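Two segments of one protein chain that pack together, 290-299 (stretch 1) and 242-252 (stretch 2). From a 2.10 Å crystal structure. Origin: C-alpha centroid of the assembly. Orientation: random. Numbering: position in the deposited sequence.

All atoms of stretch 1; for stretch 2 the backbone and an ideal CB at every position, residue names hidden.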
# COMPACT_ATOMS: atom_id res chain seq x y z
N LYS A 290 1.01 10.97 -32.03
CA LYS A 290 0.22 12.07 -31.50
C LYS A 290 -0.09 11.90 -30.01
O LYS A 290 -0.43 12.88 -29.34
CB LYS A 290 -1.09 12.17 -32.29
CG LYS A 290 -2.05 13.28 -31.86
CD LYS A 290 -1.45 14.66 -32.03
CE LYS A 290 -2.51 15.74 -31.88
NZ LYS A 290 -1.95 17.12 -31.95
N THR A 291 0.05 10.69 -29.48
CA THR A 291 -0.31 10.40 -28.10
C THR A 291 0.72 10.96 -27.13
O THR A 291 1.93 10.95 -27.40
CB THR A 291 -0.45 8.89 -27.92
OG1 THR A 291 -1.34 8.37 -28.91
CG2 THR A 291 -0.98 8.55 -26.54
N ASN A 292 0.24 11.44 -25.98
CA ASN A 292 1.08 11.98 -24.92
C ASN A 292 1.08 11.03 -23.73
O ASN A 292 0.06 10.43 -23.40
CB ASN A 292 0.59 13.36 -24.46
CG ASN A 292 0.73 14.42 -25.53
OD1 ASN A 292 1.80 14.61 -26.10
ND2 ASN A 292 -0.36 15.13 -25.81
N ILE A 293 2.24 10.89 -23.09
CA ILE A 293 2.35 10.22 -21.80
C ILE A 293 2.18 11.28 -20.72
O ILE A 293 2.94 12.25 -20.66
CB ILE A 293 3.70 9.49 -21.65
CG1 ILE A 293 3.82 8.39 -22.71
CG2 ILE A 293 3.84 8.90 -20.24
CD1 ILE A 293 5.15 7.66 -22.71
N VAL A 294 1.17 11.10 -19.86
CA VAL A 294 0.80 12.13 -18.89
C VAL A 294 1.32 11.85 -17.48
O VAL A 294 1.34 12.78 -16.65
CB VAL A 294 -0.73 12.32 -18.85
CG1 VAL A 294 -1.26 12.72 -20.22
CG2 VAL A 294 -1.42 11.05 -18.36
N ALA A 295 1.73 10.62 -17.18
CA ALA A 295 2.16 10.31 -15.83
C ALA A 295 2.98 9.03 -15.83
O ALA A 295 2.80 8.15 -16.68
CB ALA A 295 0.97 10.15 -14.88
N LEU A 296 3.90 8.94 -14.86
CA LEU A 296 4.65 7.73 -14.58
C LEU A 296 4.33 7.26 -13.16
O LEU A 296 3.83 8.02 -12.33
CB LEU A 296 6.16 7.95 -14.72
CG LEU A 296 6.67 8.49 -16.05
CD1 LEU A 296 8.18 8.65 -16.01
CD2 LEU A 296 6.25 7.59 -17.21
N SER A 297 4.62 5.99 -12.90
CA SER A 297 4.49 5.42 -11.57
C SER A 297 5.53 4.32 -11.39
O SER A 297 5.43 3.27 -12.03
CB SER A 297 3.08 4.87 -11.35
OG SER A 297 2.90 4.52 -9.99
N PRO A 298 6.54 4.52 -10.54
CA PRO A 298 7.54 3.47 -10.34
C PRO A 298 6.94 2.22 -9.72
O PRO A 298 6.00 2.28 -8.92
CB PRO A 298 8.56 4.12 -9.40
CG PRO A 298 8.35 5.59 -9.56
CD PRO A 298 6.89 5.74 -9.80
N ILE A 299 7.48 1.07 -10.10
CA ILE A 299 7.13 -0.23 -9.54
C ILE A 299 8.34 -0.73 -8.75
O ILE A 299 9.40 -0.92 -9.35
CB ILE A 299 6.72 -1.23 -10.63
CG1 ILE A 299 5.51 -0.68 -11.40
CG2 ILE A 299 6.40 -2.58 -10.01
CD1 ILE A 299 5.16 -1.47 -12.65
N UNK A 242 15.81 7.21 -10.04
CA UNK A 242 15.02 8.43 -10.17
C UNK A 242 14.58 8.53 -11.63
O UNK A 242 15.41 8.37 -12.53
CB UNK A 242 15.81 9.67 -9.74
N UNK A 243 13.29 8.78 -11.85
CA UNK A 243 12.73 8.90 -13.19
C UNK A 243 12.21 10.32 -13.41
O UNK A 243 11.65 10.93 -12.50
CB UNK A 243 11.61 7.88 -13.40
N UNK A 244 12.38 10.82 -14.63
CA UNK A 244 11.75 12.07 -15.06
C UNK A 244 10.91 11.82 -16.31
O UNK A 244 11.27 10.99 -17.16
CB UNK A 244 12.80 13.15 -15.33
N UNK A 245 9.79 12.53 -16.40
CA UNK A 245 8.93 12.54 -17.57
C UNK A 245 8.95 13.94 -18.16
O UNK A 245 8.77 14.92 -17.44
CB UNK A 245 7.51 12.11 -17.22
N UNK A 246 9.16 14.03 -19.47
CA UNK A 246 9.23 15.32 -20.15
C UNK A 246 7.93 15.62 -20.88
O UNK A 246 7.04 14.78 -21.01
CB UNK A 246 10.40 15.35 -21.13
N UNK A 247 7.82 16.87 -21.35
CA UNK A 247 6.65 17.30 -22.10
C UNK A 247 6.57 16.64 -23.47
O UNK A 247 5.49 16.64 -24.08
CB UNK A 247 6.66 18.82 -22.26
N UNK A 248 7.68 16.10 -23.97
CA UNK A 248 7.70 15.33 -25.20
C UNK A 248 7.50 13.84 -24.95
O UNK A 248 7.71 13.03 -25.86
CB UNK A 248 9.02 15.56 -25.94
N UNK A 249 7.12 13.46 -23.73
CA UNK A 249 6.89 12.08 -23.34
C UNK A 249 8.17 11.25 -23.33
O UNK A 249 8.12 10.03 -23.45
CB UNK A 249 5.87 11.44 -24.28
N UNK A 250 9.32 11.90 -23.17
CA UNK A 250 10.59 11.19 -23.01
C UNK A 250 10.76 10.76 -21.55
O UNK A 250 10.55 11.56 -20.63
CB UNK A 250 11.76 12.07 -23.45
N UNK A 251 11.17 9.51 -21.36
CA UNK A 251 11.39 8.93 -20.04
C UNK A 251 12.90 8.81 -19.83
O UNK A 251 13.58 8.12 -20.60
CB UNK A 251 10.70 7.57 -19.90
N UNK A 252 13.41 9.47 -18.80
CA UNK A 252 14.81 9.40 -18.43
C UNK A 252 14.96 8.70 -17.09
O UNK A 252 14.19 8.95 -16.16
CB UNK A 252 15.43 10.80 -18.38

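Two nearly antiparallel strands, their axes 7.8 Å apart at closest approach, meet here through side chains, so the rule to read is which CB atoms on stretch 2 point across.

At 242 the CB points away and has nothing of stretch 1 within 5.5 Å; stretch 1 sets no preference, and the residue is L242.

Position 243 points toward stretch 1, its ideal CB 4.4 Å from L296 CD1, with the P298 ring farther along the strand. A long apolar or aromatic side chain could reach both. The deposited Y243 does: its CB lies 4.3 Å from L296 CD1, and with chi1 in m its ring brings CD2 to 4.0 Å from P298 CG, an oblique approach.

Position 244 turns away again, leaving a free choice; it is S244.

At 245 the CB points toward stretch 1 and sits 3.7 Å from L296 CD1, while I293 offers more apolar surface nearby. Leucine, isoleucine, valine or methionine would be reasonable. L245, with chi1 t and chi2 p, places CD1 3.8 Å from I293 CG2 and CD2 3.6 Å from A295 N, so it packs on backbone as well as side chain.

Positions 246, 247 and 248 all point away. They belong to a type I turn from 246 to 249, where small or polar residues are common. S246 OG accepts from the backbone N of 248, N247 follows, and R248 makes no contact with stretch 1.

Position 249 is the most demanding. Its phi/psi of 67/24 is left-handed, which favors glycine, asparagine or aspartate, yet its CB points toward stretch 1 and lies 3.9 Å from I293 N. A short side chain carrying an acceptor would suit that donor. S249 meets the second demand: I293 N donates to its OG at 2.9 Å and 174°, nearly straight. The same OG lies 2.6 Å from a water whose oxygen is also 2.6 Å from N292 OD1 and 2.9 Å from N247 O, so the water links the two stretches.

The CB of 250 points away, with no demand from stretch 1; T250 donates its N to S246 OG at 3.2 Å.

Position 251 points toward stretch 1 again, its ideal CB 4.8 Å from L296 CD1. That gap calls for a branched or long apolar side chain. I251 reaches across with CD1, 3.9 Å from L296 CD2 and 4.4 Å from I293 CD1.

Position 252 points away, unconstrained by stretch 1, and is R252, whose side chain is hydrogen-bonded elsewhere in the structure.

Stretch 2 (242-252) LYSLSNRSTIR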
# COMPACT_ATOMS: atom_id res chain seq x y z
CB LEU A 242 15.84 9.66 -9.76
CG LEU A 242 15.18 11.03 -9.86
CD1 LEU A 242 14.07 11.18 -8.83
CD2 LEU A 242 16.23 12.12 -9.67
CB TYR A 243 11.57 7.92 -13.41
CG TYR A 243 11.89 6.47 -13.17
CD1 TYR A 243 12.47 5.69 -14.17
CD2 TYR A 243 11.57 5.86 -11.96
CE1 TYR A 243 12.74 4.35 -13.96
CE2 TYR A 243 11.85 4.52 -11.74
CZ TYR A 243 12.43 3.77 -12.75
OH TYR A 243 12.70 2.44 -12.54
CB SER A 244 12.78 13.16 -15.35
OG SER A 244 13.38 13.00 -16.62
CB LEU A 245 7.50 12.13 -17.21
CG LEU A 245 6.49 12.10 -18.36
CD1 LEU A 245 6.85 11.03 -19.38
CD2 LEU A 245 5.08 11.86 -17.82
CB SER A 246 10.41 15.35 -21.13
OG SER A 246 10.01 14.90 -22.42
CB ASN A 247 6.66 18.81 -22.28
CG ASN A 247 7.79 19.27 -23.18
OD1 ASN A 247 8.96 19.01 -22.90
ND2 ASN A 247 7.44 19.94 -24.27
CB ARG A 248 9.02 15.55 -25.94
CG ARG A 248 9.36 17.02 -26.15
CD ARG A 248 10.63 17.18 -26.97
NE ARG A 248 10.46 16.72 -28.34
CZ ARG A 248 9.91 17.45 -29.31
NH1 ARG A 248 9.79 16.95 -30.53
NH2 ARG A 248 9.49 18.68 -29.07
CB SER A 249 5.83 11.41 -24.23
OG SER A 249 4.61 12.14 -24.19
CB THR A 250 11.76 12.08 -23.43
OG1 THR A 250 11.67 12.36 -24.83
CG2 THR A 250 13.10 11.39 -23.14
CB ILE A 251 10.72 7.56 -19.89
CG1 ILE A 251 9.21 7.67 -20.13
CG2 ILE A 251 11.01 6.97 -18.52
CD1 ILE A 251 8.51 6.32 -20.19
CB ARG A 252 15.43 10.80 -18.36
CG ARG A 252 15.51 11.51 -19.71
CD ARG A 252 16.01 12.94 -19.57
NE ARG A 252 16.31 13.55 -20.87
CZ ARG A 252 15.42 14.14 -21.66
NH1 ARG A 252 14.14 14.21 -21.30
NH2 ARG A 252 15.81 14.67 -22.81
O HOH W 1 4.34 14.35 -25.46
O HOH W 2 3.63 14.71 -22.29
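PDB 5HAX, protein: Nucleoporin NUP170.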